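Predicted ATPase involved in replication control, Cdc46/Mcm family (Methanopyrus kandleri AV19, PDB 3F8T) probably binds ATP and single-stranded DNA, as a homologue of the archaeal MCM helicase that unwinds DNA for replication. Local coordinates at residues A[125-131]-A[288-293]; A[133-137]-A[149-155]; A[355-359]-A[486-492]; A[306-310]-A[344-348]; A[22-28]-A[79-84]. The protein carries 2 engineered substitutions. All coordinates share one frame; numbering follows the deposited sequence.

Overall arrangement
The five contacts run along an elongated chain, and together they illustrate how a multidomain ATPase is stitched together. Interaction 5 lies in the N-terminal helical region, and its centre is about 74 Å from that of interaction 3, where a loop of the P-loop region meets the last helix. Between these extremes, interactions 1 and 2 touch: strands 118-130 and 134-140 are neighbours in one sheet, and their contact centres are about 10 Å apart. Interaction 1 extends that sheet with a strand from the P-loop region. Interaction 4, at the probable nucleotide-facing end of the AAA+ core sheet, lies about 31 Å from interaction 1 and about 17 Å from interaction 3, centre to centre.

Interaction 1. Residues A[125-131]-A[288-293]; sequences VREVRGA and GWALRA
Strands 125-130 and 289-293 pair antiparallel at 171°, giving the OB-fold and P-loop regions a common sheet in which Val-128 with Leu-291 and Gly-130 with Trp-289 form hydrogen-bonded pairs. With CG between the backbone N and the carbonyl carbon (chi1 54°), Trp-289 lays its indole over Gly-130, whose CA is 4.2 Å from the centroid of the six-membered ring. NE1 of Trp-289 donates in the ring plane to Ala-131 O (2.7 Å), and at the rim CZ3 meets Val-128 CG2 at 3.6 Å. Replacing Trp-289 by an alanine would probably leave Ala-131 O without this donor and open a gap beside Val-128. Farther along, Glu-127 OE1 uses its anti lone pair for a salt bridge with Arg-292 NH1 (3.2 Å), the two flat groups nearly perpendicular. This carboxylate probably eases the like-charge approach of Arg-126 NE to Arg-292 NH2. Strand 289-293 belongs to a hairpin with strand 281-285, consistent with the helix-2 insert of MCM AAA+ domains.

Interaction 2. Residues A[133-137]-A[149-155]; sequences RLEHA and RLHGHRL
Leu-134 and Leu-150 make the tight part of this contact, where a strand of the OB-fold region meets the loop that follows strand 145-149. Leu-134 has CG opposite its backbone N (chi1 169°), which sends its branches toward the loop: CD1 of Leu-150 presses on CG of Leu-134 at 3.6 Å, while CD2 of Leu-134 reaches Leu-155 O at 3.5 Å. Ala-137 CB also meets Leu-155 CD1 (3.9 Å). Leu-150 N donates almost straight (171°) to Glu-135 O, approaching from above the carbonyl plane. The other side is loose and wet. Here Leu-150 to His-153 form a type I' turn, in which a CB at Gly-152 would press on the preceding carbonyl oxygen, and waters bridge turn and strand: one joins Leu-134 O to Gly-152 N, another joins the same oxygen to His-153 O. One face of the Arg-133 guanidinium lies over the first water. Leu-150 O is gripped twice, by His-153 N and by the ring atom ND1 of His-153 (2.7 Å). Arg-149 lies beside His-136 and sends NE to a salt bridge with Asp-173. Strand 118-130 packs against the hydrophobic side through Val-128, which touches Leu-134 and Leu-155, and strand 176-180 adds Val-177 against Leu-155 and His-153.

Interaction 3. Residues A[355-359]-A[486-492]; sequences DPPIA and YLETAMQ
In Ile-358, CG1 stands anti to the backbone N (chi1 -162°) and the chain runs on extended, which carries CD1 to within 4.1 Å of Tyr-486 OH and leaves CG2 turned to Ala-490 and Met-491. This is a docking of a proline-rich loop of the P-loop region onto the C-terminal end of helix 473-489, so that the last helix of the modelled chain is joined to the loop between strand 341-346 and helix 365-368. CG2 of Ile-358 has Ala-490 O at 3.4 Å and Met-491 SD at 4.0 Å. The sulfur gets there because the Met-491 chain, although its CB points away, bends back at chi2 (-61°); Leu-445 and Pro-443 also touch this side chain. Pro-356 packs its CB against the Met-491 CA at 3.8 Å. The next ring, Pro-357, is set among backbone oxygens: its CG faces Thr-489 O at 3.3 Å, and its CD lies close to the carbonyls of Ala-490 and Gln-492. Phe-376 of strand 373-376 touches both Pro-357 and Ala-490, so a side chain of the core sheet also borders the seam. Two prolines in succession have no N-H to offer, and the first residue after them supplies the polar link: Ile-358 N donates to Ala-490 O at 3.0 Å, in the carbonyl plane and on a lone pair.

Interaction 4. Residues A[306-310]-A[344-348]; sequences VDHLE and AAINP
The C-terminal ends of two adjacent parallel strands, 303-307 and 341-346, meet here in the AAA+ core sheet, where Val-306 pairs with Ala-344. By sequence and topology, Asp-307 probably holds the Walker B aspartate position and Asn-347 that of the sensor 1 residue. Ala-345 is bonded to the neighbouring strand and its loop through both N and O: its N donates to Val-306 O at 3.0 Å, and its O accepts from Leu-309 N at 2.8 Å, almost straight (176°). Past the strand ends, Glu-310 starts with CG between its backbone N and carbonyl carbon (chi1 60°) and bends again at chi2, which brings OE1 back to Asn-347 N at 3.1 Å; the N-H arrives from above the carboxylate plane, tying the two loops together. Beside this bond, Ile-346 lays CG1 against Glu-310 CB (3.9 Å). Leu-309 turns inward, its CD2 branch against Ala-344 CB at 3.9 Å. Asp-307 OD2 is hydrogen-bonded to Ser-252 of helix 248-261 and to Tyr-268. Leu-243 of strand 242-245 and Leu-320 of helix 314-326 cover Leu-309 in the buried layer.

Interaction 5. Residues A[22-28]-A[79-84]; sequences VASRFGL and PALREL
A Schellman motif ends helix 19-25 just where that helix packs on helix 74-88, and Phe-26, beside the C-prime residue Gly-27, makes the main contact. The motif's closing bonds, Leu-28 N to Ala-23 O and Gly-27 N to Ser-24 O, turn the chain after Phe-26 so that Leu-28 comes back to face the second helix as well. CG of Phe-26 lies anti to the carbonyl carbon (chi1 -76°), and with chi2 near 90° the ring presents a face to Ala-80: the CA of Ala-80 is 3.8 Å from the ring centroid and only 7° off the normal, a CH-pi contact. Around the ring, CE2 meets Pro-79 CB at 3.8 Å and CE1 meets Glu-83 CB at 3.7 Å. A serine in place of Phe-26 would probably strip the Ala-80 turn of this cover and open a gap between Pro-79 and Glu-83. On the flank, the Arg-25 chain bends so that NH2 points to Glu-83 OE2 at 3.3 Å; the two side chains cross at about a right angle, and the salt bridge carries only a weak hydrogen bond. Leu-28 CD1 closes on the Ala-80 CB at 3.7 Å, and Val-22 CG2 touches Leu-84 CD2 at 3.9 Å. Helix 30-37 touches both helices: Leu-33 meets Val-22 and Leu-81, and Val-37 meets Leu-84. Strand 96-99 meets Leu-81 through Val-96 and Phe-98.

Interaction 1. Residues A[125-131]-A[288-293]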
# COMPACT_ATOMS: atom_id res chain seq x y z
N VAL A 125 5.05 -7.21 -4.96
CA VAL A 125 5.70 -7.66 -6.18
C VAL A 125 6.57 -6.53 -6.74
O VAL A 125 6.08 -5.44 -7.06
CB VAL A 125 4.67 -8.15 -7.25
CG1 VAL A 125 5.38 -8.67 -8.49
CG2 VAL A 125 3.74 -9.23 -6.67
N ARG A 126 7.86 -6.80 -6.84
CA ARG A 126 8.81 -5.82 -7.36
C ARG A 126 8.92 -5.88 -8.87
O ARG A 126 9.15 -4.86 -9.53
CB ARG A 126 10.19 -6.08 -6.77
CG ARG A 126 10.26 -5.86 -5.27
CD ARG A 126 10.45 -4.39 -4.94
NE ARG A 126 11.87 -4.04 -4.98
CZ ARG A 126 12.59 -3.73 -3.91
NH1 ARG A 126 12.05 -3.68 -2.70
NH2 ARG A 126 13.87 -3.45 -4.07
N GLU A 127 8.75 -7.09 -9.42
CA GLU A 127 9.06 -7.33 -10.81
C GLU A 127 8.38 -8.60 -11.31
O GLU A 127 8.14 -9.54 -10.54
CB GLU A 127 10.59 -7.42 -10.99
CG GLU A 127 11.05 -7.61 -12.42
CD GLU A 127 12.55 -7.78 -12.54
OE1 GLU A 127 13.30 -7.12 -11.76
OE2 GLU A 127 12.97 -8.58 -13.41
N VAL A 128 8.04 -8.61 -12.60
CA VAL A 128 7.55 -9.83 -13.24
C VAL A 128 8.26 -9.99 -14.56
O VAL A 128 8.73 -9.00 -15.14
CB VAL A 128 6.02 -9.83 -13.44
CG1 VAL A 128 5.28 -9.69 -12.11
CG2 VAL A 128 5.54 -8.76 -14.46
N ARG A 129 8.37 -11.23 -15.04
CA ARG A 129 8.98 -11.46 -16.33
C ARG A 129 8.42 -12.70 -17.04
O ARG A 129 7.87 -13.62 -16.40
CB ARG A 129 10.52 -11.47 -16.24
CG ARG A 129 11.14 -12.72 -15.69
CD ARG A 129 12.67 -12.62 -15.77
NE ARG A 129 13.31 -13.93 -15.56
CZ ARG A 129 13.56 -14.46 -14.36
NH1 ARG A 129 13.24 -13.80 -13.25
NH2 ARG A 129 14.13 -15.66 -14.27
N GLY A 130 8.54 -12.68 -18.37
CA GLY A 130 8.05 -13.76 -19.21
C GLY A 130 8.20 -13.47 -20.69
O GLY A 130 8.95 -12.58 -21.10
N ALA A 131 7.50 -14.25 -21.50
CA ALA A 131 7.56 -14.10 -22.95
C ALA A 131 6.14 -14.18 -23.49
O ALA A 131 5.40 -13.20 -23.45
CB ALA A 131 8.46 -15.18 -23.56
N GLY A 288 12.47 -11.98 -24.40
CA GLY A 288 11.37 -11.95 -23.44
C GLY A 288 11.16 -10.53 -22.95
O GLY A 288 11.72 -9.59 -23.51
N TRP A 289 10.36 -10.38 -21.91
CA TRP A 289 10.07 -9.06 -21.33
C TRP A 289 10.15 -9.12 -19.80
O TRP A 289 9.83 -10.14 -19.20
CB TRP A 289 8.68 -8.56 -21.77
CG TRP A 289 7.59 -9.54 -21.48
CD1 TRP A 289 7.07 -10.48 -22.35
CD2 TRP A 289 6.88 -9.70 -20.25
NE1 TRP A 289 6.08 -11.20 -21.72
CE2 TRP A 289 5.95 -10.75 -20.43
CE3 TRP A 289 6.93 -9.06 -19.00
CZ2 TRP A 289 5.08 -11.18 -19.41
CZ3 TRP A 289 6.08 -9.48 -17.99
CH2 TRP A 289 5.16 -10.53 -18.20
N ALA A 290 10.59 -8.03 -19.19
CA ALA A 290 10.55 -7.90 -17.72
C ALA A 290 9.97 -6.54 -17.38
O ALA A 290 10.32 -5.55 -18.00
CB ALA A 290 11.93 -8.06 -17.14
N LEU A 291 9.07 -6.51 -16.40
CA LEU A 291 8.46 -5.27 -15.95
C LEU A 291 8.76 -5.07 -14.46
O LEU A 291 8.36 -5.89 -13.64
CB LEU A 291 6.95 -5.32 -16.20
CG LEU A 291 6.14 -4.07 -15.84
CD1 LEU A 291 6.55 -2.89 -16.71
CD2 LEU A 291 4.64 -4.35 -15.96
N ARG A 292 9.48 -3.99 -14.15
CA ARG A 292 9.95 -3.71 -12.78
C ARG A 292 9.31 -2.43 -12.24
O ARG A 292 9.34 -1.37 -12.89
CB ARG A 292 11.49 -3.61 -12.74
CG ARG A 292 12.00 -3.04 -11.42
CD ARG A 292 13.43 -3.36 -11.08
NE ARG A 292 13.62 -3.20 -9.64
CZ ARG A 292 13.49 -4.17 -8.73
NH1 ARG A 292 13.21 -5.43 -9.10
NH2 ARG A 292 13.67 -3.90 -7.44
N ALA A 293 8.73 -2.53 -11.04
CA ALA A 293 8.05 -1.42 -10.41
C ALA A 293 9.06 -0.37 -9.98
O ALA A 293 10.06 -0.70 -9.36
CB ALA A 293 7.28 -1.89 -9.21
O HOH W 1 10.78 -2.87 -8.00

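Interaction 2. Residues A[133-137]-A[149-155]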
# COMPACT_ATOMS: atom_id res chain seq x y z
N ARG A 133 4.13 -16.14 -22.02
CA ARG A 133 3.47 -16.33 -20.74
C ARG A 133 4.18 -15.56 -19.62
O ARG A 133 5.39 -15.35 -19.67
CB ARG A 133 3.46 -17.83 -20.40
CG ARG A 133 2.56 -18.24 -19.25
CD ARG A 133 2.58 -19.75 -19.00
NE ARG A 133 3.89 -20.24 -18.54
CZ ARG A 133 4.07 -21.34 -17.80
NH1 ARG A 133 3.02 -22.08 -17.43
NH2 ARG A 133 5.29 -21.70 -17.43
N LEU A 134 3.41 -15.12 -18.63
CA LEU A 134 3.97 -14.57 -17.38
C LEU A 134 4.58 -15.73 -16.59
O LEU A 134 3.89 -16.69 -16.26
CB LEU A 134 2.85 -13.87 -16.60
CG LEU A 134 3.03 -13.40 -15.16
CD1 LEU A 134 4.16 -12.40 -15.04
CD2 LEU A 134 1.72 -12.80 -14.66
N GLU A 135 5.88 -15.64 -16.29
CA GLU A 135 6.65 -16.80 -15.81
C GLU A 135 7.31 -16.66 -14.44
O GLU A 135 7.34 -17.62 -13.68
CB GLU A 135 7.73 -17.19 -16.82
CG GLU A 135 7.21 -17.59 -18.20
CD GLU A 135 8.31 -17.73 -19.24
OE1 GLU A 135 9.45 -17.27 -19.00
OE2 GLU A 135 8.02 -18.31 -20.32
N HIS A 136 7.87 -15.48 -14.16
CA HIS A 136 8.67 -15.27 -12.96
C HIS A 136 8.30 -13.97 -12.27
O HIS A 136 7.90 -13.00 -12.92
CB HIS A 136 10.16 -15.19 -13.29
CG HIS A 136 10.76 -16.48 -13.73
ND1 HIS A 136 11.43 -17.33 -12.87
CD2 HIS A 136 10.81 -17.07 -14.96
CE1 HIS A 136 11.86 -18.39 -13.54
NE2 HIS A 136 11.49 -18.25 -14.81
N ALA A 137 8.46 -13.94 -10.95
CA ALA A 137 8.29 -12.71 -10.20
C ALA A 137 9.36 -12.59 -9.12
O ALA A 137 9.96 -13.60 -8.69
CB ALA A 137 6.89 -12.64 -9.59
N ARG A 149 8.69 -18.79 -9.30
CA ARG A 149 8.24 -19.38 -10.56
C ARG A 149 6.73 -19.48 -10.47
O ARG A 149 6.20 -20.11 -9.55
CB ARG A 149 8.88 -20.76 -10.79
CG ARG A 149 10.29 -20.71 -11.34
CD ARG A 149 10.81 -22.13 -11.66
NE ARG A 149 11.10 -22.86 -10.43
CZ ARG A 149 12.28 -22.92 -9.84
NH1 ARG A 149 13.33 -22.29 -10.36
NH2 ARG A 149 12.42 -23.59 -8.70
N LEU A 150 6.05 -18.83 -11.41
CA LEU A 150 4.61 -18.59 -11.28
C LEU A 150 3.71 -19.74 -11.71
O LEU A 150 2.60 -19.87 -11.21
CB LEU A 150 4.20 -17.28 -11.97
CG LEU A 150 4.75 -15.99 -11.34
CD1 LEU A 150 4.56 -14.83 -12.29
CD2 LEU A 150 4.09 -15.71 -10.00
N HIS A 151 4.17 -20.54 -12.68
CA HIS A 151 3.39 -21.70 -13.13
C HIS A 151 1.94 -21.34 -13.50
O HIS A 151 0.99 -21.98 -13.06
CB HIS A 151 3.40 -22.81 -12.07
CG HIS A 151 4.77 -23.27 -11.69
ND1 HIS A 151 5.63 -23.88 -12.58
CD2 HIS A 151 5.44 -23.20 -10.51
CE1 HIS A 151 6.77 -24.16 -11.97
NE2 HIS A 151 6.68 -23.76 -10.71
N GLY A 152 1.78 -20.28 -14.30
CA GLY A 152 0.45 -19.89 -14.77
C GLY A 152 -0.33 -18.96 -13.86
O GLY A 152 -1.37 -18.41 -14.25
N HIS A 153 0.15 -18.78 -12.63
CA HIS A 153 -0.52 -17.90 -11.67
C HIS A 153 -0.19 -16.46 -11.98
O HIS A 153 0.95 -16.12 -12.27
CB HIS A 153 -0.13 -18.25 -10.24
CG HIS A 153 -0.52 -19.64 -9.84
ND1 HIS A 153 0.33 -20.71 -9.95
CD2 HIS A 153 -1.68 -20.13 -9.35
CE1 HIS A 153 -0.28 -21.80 -9.54
NE2 HIS A 153 -1.51 -21.48 -9.16
N ARG A 154 -1.21 -15.61 -11.91
CA ARG A 154 -1.04 -14.23 -12.31
C ARG A 154 -0.90 -13.26 -11.13
O ARG A 154 -1.42 -13.48 -10.04
CB ARG A 154 -2.16 -13.81 -13.27
CG ARG A 154 -1.88 -14.22 -14.72
CD ARG A 154 -3.15 -14.31 -15.56
NE ARG A 154 -3.89 -13.05 -15.63
CZ ARG A 154 -3.68 -12.08 -16.53
NH1 ARG A 154 -2.75 -12.19 -17.46
NH2 ARG A 154 -4.43 -10.98 -16.49
N LEU A 155 -0.15 -12.19 -11.39
CA LEU A 155 0.01 -11.08 -10.46
C LEU A 155 0.77 -10.00 -11.24
O LEU A 155 1.11 -10.21 -12.42
CB LEU A 155 0.73 -11.52 -9.16
CG LEU A 155 1.92 -12.48 -9.19
CD1 LEU A 155 3.12 -11.89 -9.96
CD2 LEU A 155 2.33 -12.88 -7.79
O HOH W 2 3.89 -19.27 -15.46
O HOH W 3 1.48 -16.83 -15.10
O HOH W 4 6.38 -20.74 -14.25

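Interaction 3. Residues A[355-359]-A[486-492]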
# COMPACT_ATOMS: atom_id res chain seq x y z
N ASP A 355 9.34 38.57 -2.11
CA ASP A 355 8.06 38.20 -2.70
C ASP A 355 7.31 37.24 -1.76
O ASP A 355 7.93 36.69 -0.83
CB ASP A 355 8.29 37.57 -4.07
N PRO A 356 5.99 37.03 -1.97
CA PRO A 356 5.24 36.14 -1.07
C PRO A 356 5.83 34.72 -1.10
O PRO A 356 6.40 34.33 -2.12
CB PRO A 356 3.83 36.16 -1.66
CG PRO A 356 4.00 36.55 -3.08
CD PRO A 356 5.14 37.54 -3.06
N PRO A 357 5.70 33.95 0.00
CA PRO A 357 6.34 32.63 0.07
C PRO A 357 6.12 31.71 -1.13
O PRO A 357 7.05 31.01 -1.54
CB PRO A 357 5.75 32.03 1.34
CG PRO A 357 5.49 33.20 2.20
CD PRO A 357 4.98 34.25 1.25
N ILE A 358 4.92 31.72 -1.71
CA ILE A 358 4.64 30.83 -2.83
C ILE A 358 5.37 31.26 -4.12
O ILE A 358 5.69 30.42 -4.96
CB ILE A 358 3.12 30.64 -3.08
CG1 ILE A 358 2.89 29.40 -3.95
CG2 ILE A 358 2.48 31.92 -3.65
CD1 ILE A 358 1.49 28.85 -3.90
N ALA A 359 5.64 32.55 -4.25
CA ALA A 359 6.38 33.07 -5.40
C ALA A 359 7.83 32.59 -5.41
O ALA A 359 8.46 32.54 -6.47
CB ALA A 359 6.31 34.60 -5.44
N TYR A 486 -2.89 27.48 4.70
CA TYR A 486 -2.11 27.35 3.46
C TYR A 486 -2.29 28.55 2.51
O TYR A 486 -1.31 29.14 2.04
CB TYR A 486 -2.50 26.05 2.73
CG TYR A 486 -2.23 26.05 1.23
CD1 TYR A 486 -1.01 26.48 0.73
CD2 TYR A 486 -3.19 25.60 0.33
CE1 TYR A 486 -0.74 26.49 -0.64
CE2 TYR A 486 -2.94 25.61 -1.07
CZ TYR A 486 -1.70 26.05 -1.53
OH TYR A 486 -1.37 26.07 -2.88
N LEU A 487 -3.54 28.88 2.22
CA LEU A 487 -3.83 29.97 1.28
C LEU A 487 -3.31 31.33 1.79
O LEU A 487 -2.79 32.14 1.01
CB LEU A 487 -5.33 30.05 1.00
CG LEU A 487 -5.97 28.89 0.24
CD1 LEU A 487 -7.47 29.12 0.16
CD2 LEU A 487 -5.37 28.69 -1.16
N GLU A 488 -3.44 31.55 3.09
CA GLU A 488 -3.05 32.80 3.71
C GLU A 488 -1.55 32.93 3.87
O GLU A 488 -0.98 33.95 3.48
CB GLU A 488 -3.80 33.02 5.03
CG GLU A 488 -5.26 33.42 4.79
CD GLU A 488 -6.20 33.18 5.98
OE1 GLU A 488 -5.73 33.17 7.14
OE2 GLU A 488 -7.43 33.03 5.75
N THR A 489 -0.91 31.88 4.38
CA THR A 489 0.54 31.87 4.56
C THR A 489 1.31 31.94 3.24
O THR A 489 2.40 32.51 3.18
CB THR A 489 1.03 30.67 5.38
OG1 THR A 489 0.71 29.45 4.68
CG2 THR A 489 0.35 30.66 6.74
N ALA A 490 0.72 31.38 2.18
CA ALA A 490 1.31 31.42 0.83
C ALA A 490 1.59 32.84 0.34
O ALA A 490 2.54 33.07 -0.44
CB ALA A 490 0.42 30.70 -0.16
N MET A 491 0.76 33.78 0.78
CA MET A 491 0.77 35.15 0.30
C MET A 491 1.22 36.17 1.35
O MET A 491 1.32 37.36 1.06
CB MET A 491 -0.62 35.55 -0.20
CG MET A 491 -1.12 34.75 -1.40
SD MET A 491 -0.07 34.91 -2.85
CE MET A 491 -0.79 36.31 -3.70
N GLN A 492 1.50 35.73 2.58
CA GLN A 492 1.85 36.66 3.65
C GLN A 492 3.30 37.17 3.59
O GLN A 492 4.22 36.44 3.21
CB GLN A 492 1.53 36.08 5.03
CG GLN A 492 2.55 35.10 5.57
CD GLN A 492 2.54 35.06 7.08
OE1 GLN A 492 1.58 34.57 7.69
NE2 GLN A 492 3.60 35.58 7.69

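Interaction 4. Residues A[306-310]-A[344-348]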
# COMPACT_ATOMS: atom_id res chain seq x y z
N VAL A 306 8.73 12.32 -1.73
CA VAL A 306 9.50 12.80 -2.88
C VAL A 306 10.33 13.99 -2.42
O VAL A 306 9.83 15.12 -2.38
CB VAL A 306 8.60 13.21 -4.07
CG1 VAL A 306 9.47 13.67 -5.25
CG2 VAL A 306 7.73 12.04 -4.51
N ASP A 307 11.58 13.73 -2.06
CA ASP A 307 12.44 14.75 -1.46
C ASP A 307 13.17 15.51 -2.58
O ASP A 307 13.41 14.96 -3.66
CB ASP A 307 13.46 14.11 -0.52
CG ASP A 307 13.96 15.07 0.59
OD1 ASP A 307 13.58 16.25 0.63
OD2 ASP A 307 14.72 14.59 1.45
N HIS A 308 13.50 16.77 -2.30
CA HIS A 308 14.24 17.62 -3.24
C HIS A 308 13.55 17.79 -4.60
O HIS A 308 14.13 17.49 -5.65
CB HIS A 308 15.68 17.12 -3.40
CG HIS A 308 16.35 16.86 -2.09
ND1 HIS A 308 16.72 17.87 -1.23
CD2 HIS A 308 16.67 15.70 -1.46
CE1 HIS A 308 17.27 17.34 -0.15
NE2 HIS A 308 17.23 16.03 -0.26
N LEU A 309 12.31 18.27 -4.56
CA LEU A 309 11.51 18.50 -5.76
C LEU A 309 12.01 19.67 -6.63
O LEU A 309 11.62 19.78 -7.79
CB LEU A 309 10.03 18.70 -5.36
CG LEU A 309 8.91 18.71 -6.41
CD1 LEU A 309 8.81 17.36 -7.14
CD2 LEU A 309 7.60 18.99 -5.71
N GLU A 310 12.85 20.55 -6.07
CA GLU A 310 13.31 21.73 -6.82
C GLU A 310 13.86 21.34 -8.18
O GLU A 310 14.65 20.40 -8.28
CB GLU A 310 14.35 22.54 -6.03
CG GLU A 310 15.62 21.78 -5.67
CD GLU A 310 15.58 21.12 -4.29
OE1 GLU A 310 14.50 21.05 -3.66
OE2 GLU A 310 16.65 20.69 -3.82
N ALA A 344 5.87 15.61 -0.75
CA ALA A 344 7.04 16.15 -1.42
C ALA A 344 7.69 17.21 -0.54
O ALA A 344 7.06 17.75 0.37
CB ALA A 344 6.64 16.74 -2.72
N ALA A 345 8.98 17.47 -0.80
CA ALA A 345 9.71 18.55 -0.14
C ALA A 345 10.49 19.37 -1.17
O ALA A 345 11.09 18.81 -2.10
CB ALA A 345 10.62 17.99 0.92
N ILE A 346 10.48 20.68 -0.99
CA ILE A 346 11.22 21.58 -1.88
C ILE A 346 11.97 22.62 -1.06
O ILE A 346 11.46 23.11 -0.04
CB ILE A 346 10.28 22.28 -2.90
CG1 ILE A 346 11.08 22.96 -4.00
CG2 ILE A 346 9.34 23.30 -2.21
CD1 ILE A 346 10.29 23.22 -5.28
N ASN A 347 13.18 22.93 -1.51
CA ASN A 347 13.99 23.96 -0.87
C ASN A 347 13.88 25.25 -1.65
O ASN A 347 14.50 25.37 -2.71
CB ASN A 347 15.46 23.53 -0.80
CG ASN A 347 16.38 24.65 -0.32
OD1 ASN A 347 15.92 25.70 0.14
ND2 ASN A 347 17.69 24.44 -0.43
N PRO A 348 13.12 26.22 -1.12
CA PRO A 348 12.99 27.53 -1.76
C PRO A 348 14.26 28.35 -1.50
O PRO A 348 15.37 27.85 -1.72
CB PRO A 348 11.78 28.15 -1.04
CG PRO A 348 11.78 27.51 0.31
CD PRO A 348 12.38 26.15 0.16

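Interaction 5. Residues A[22-28]-A[79-84]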
# COMPACT_ATOMS: atom_id res chain seq x y z
N VAL A 22 2.84 -46.69 -3.96
CA VAL A 22 3.11 -45.29 -4.30
C VAL A 22 4.04 -44.68 -3.26
O VAL A 22 5.03 -44.05 -3.62
CB VAL A 22 1.81 -44.44 -4.45
CG1 VAL A 22 2.15 -43.02 -4.86
CG2 VAL A 22 0.88 -45.04 -5.48
N ALA A 23 3.72 -44.88 -1.98
CA ALA A 23 4.54 -44.35 -0.88
C ALA A 23 6.00 -44.79 -1.00
O ALA A 23 6.91 -43.96 -0.95
CB ALA A 23 3.96 -44.78 0.47
N SER A 24 6.19 -46.10 -1.21
CA SER A 24 7.53 -46.69 -1.34
C SER A 24 8.29 -46.05 -2.50
O SER A 24 9.46 -45.68 -2.35
CB SER A 24 7.41 -48.20 -1.56
OG SER A 24 8.69 -48.81 -1.67
N ARG A 25 7.60 -45.92 -3.64
CA ARG A 25 8.12 -45.31 -4.86
C ARG A 25 8.65 -43.89 -4.65
O ARG A 25 9.62 -43.48 -5.28
CB ARG A 25 7.01 -45.31 -5.93
CG ARG A 25 7.47 -45.00 -7.34
CD ARG A 25 6.70 -45.85 -8.36
NE ARG A 25 5.41 -45.29 -8.77
CZ ARG A 25 4.21 -45.85 -8.54
NH1 ARG A 25 4.10 -46.99 -7.87
NH2 ARG A 25 3.12 -45.25 -8.98
N PHE A 26 8.00 -43.14 -3.75
CA PHE A 26 8.32 -41.74 -3.53
C PHE A 26 9.07 -41.49 -2.22
O PHE A 26 9.29 -40.35 -1.83
CB PHE A 26 7.03 -40.91 -3.61
CG PHE A 26 6.54 -40.72 -5.01
CD1 PHE A 26 5.63 -41.61 -5.58
CD2 PHE A 26 7.02 -39.67 -5.79
CE1 PHE A 26 5.18 -41.45 -6.88
CE2 PHE A 26 6.58 -39.49 -7.10
CZ PHE A 26 5.66 -40.38 -7.65
N GLY A 27 9.47 -42.58 -1.57
CA GLY A 27 10.28 -42.52 -0.35
C GLY A 27 9.52 -42.00 0.85
O GLY A 27 10.11 -41.34 1.70
N LEU A 28 8.22 -42.30 0.91
CA LEU A 28 7.34 -41.89 2.01
C LEU A 28 6.94 -43.07 2.87
O LEU A 28 6.65 -44.14 2.33
CB LEU A 28 6.05 -41.26 1.45
CG LEU A 28 6.22 -39.98 0.63
CD1 LEU A 28 4.88 -39.57 0.08
CD2 LEU A 28 6.82 -38.88 1.50
N PRO A 79 4.52 -34.61 -5.46
CA PRO A 79 4.49 -35.52 -6.63
C PRO A 79 3.83 -36.88 -6.36
O PRO A 79 3.27 -37.49 -7.29
CB PRO A 79 5.97 -35.70 -7.00
CG PRO A 79 6.71 -35.36 -5.78
CD PRO A 79 5.91 -34.30 -5.08
N ALA A 80 3.90 -37.36 -5.11
CA ALA A 80 3.21 -38.61 -4.74
C ALA A 80 1.71 -38.46 -4.92
O ALA A 80 1.04 -39.32 -5.49
CB ALA A 80 3.53 -38.99 -3.30
N LEU A 81 1.19 -37.34 -4.41
CA LEU A 81 -0.23 -37.02 -4.56
C LEU A 81 -0.61 -36.84 -6.03
O LEU A 81 -1.61 -37.38 -6.47
CB LEU A 81 -0.59 -35.78 -3.72
CG LEU A 81 -0.37 -35.95 -2.21
CD1 LEU A 81 -0.83 -34.72 -1.43
CD2 LEU A 81 -1.06 -37.22 -1.68
N ARG A 82 0.21 -36.11 -6.79
CA ARG A 82 -0.04 -36.00 -8.24
C ARG A 82 -0.14 -37.39 -8.90
O ARG A 82 -1.02 -37.62 -9.74
CB ARG A 82 1.03 -35.15 -8.92
CG ARG A 82 0.79 -33.64 -8.79
CD ARG A 82 1.60 -32.82 -9.80
NE ARG A 82 2.91 -32.46 -9.26
CZ ARG A 82 4.05 -33.09 -9.54
NH1 ARG A 82 5.19 -32.69 -8.99
NH2 ARG A 82 4.06 -34.12 -10.39
N GLU A 83 0.75 -38.29 -8.51
CA GLU A 83 0.75 -39.67 -9.03
C GLU A 83 -0.54 -40.42 -8.68
O GLU A 83 -1.15 -41.05 -9.54
CB GLU A 83 2.01 -40.43 -8.56
CG GLU A 83 2.10 -41.89 -9.00
CD GLU A 83 1.97 -42.08 -10.51
OE1 GLU A 83 2.34 -41.18 -11.30
OE2 GLU A 83 1.49 -43.16 -10.91
N LEU A 84 -0.97 -40.33 -7.42
CA LEU A 84 -2.27 -40.87 -7.00
C LEU A 84 -3.43 -40.34 -7.85
O LEU A 84 -4.29 -41.11 -8.26
CB LEU A 84 -2.55 -40.58 -5.53
CG LEU A 84 -1.86 -41.40 -4.44
CD1 LEU A 84 -2.19 -40.81 -3.08
CD2 LEU A 84 -2.24 -42.87 -4.49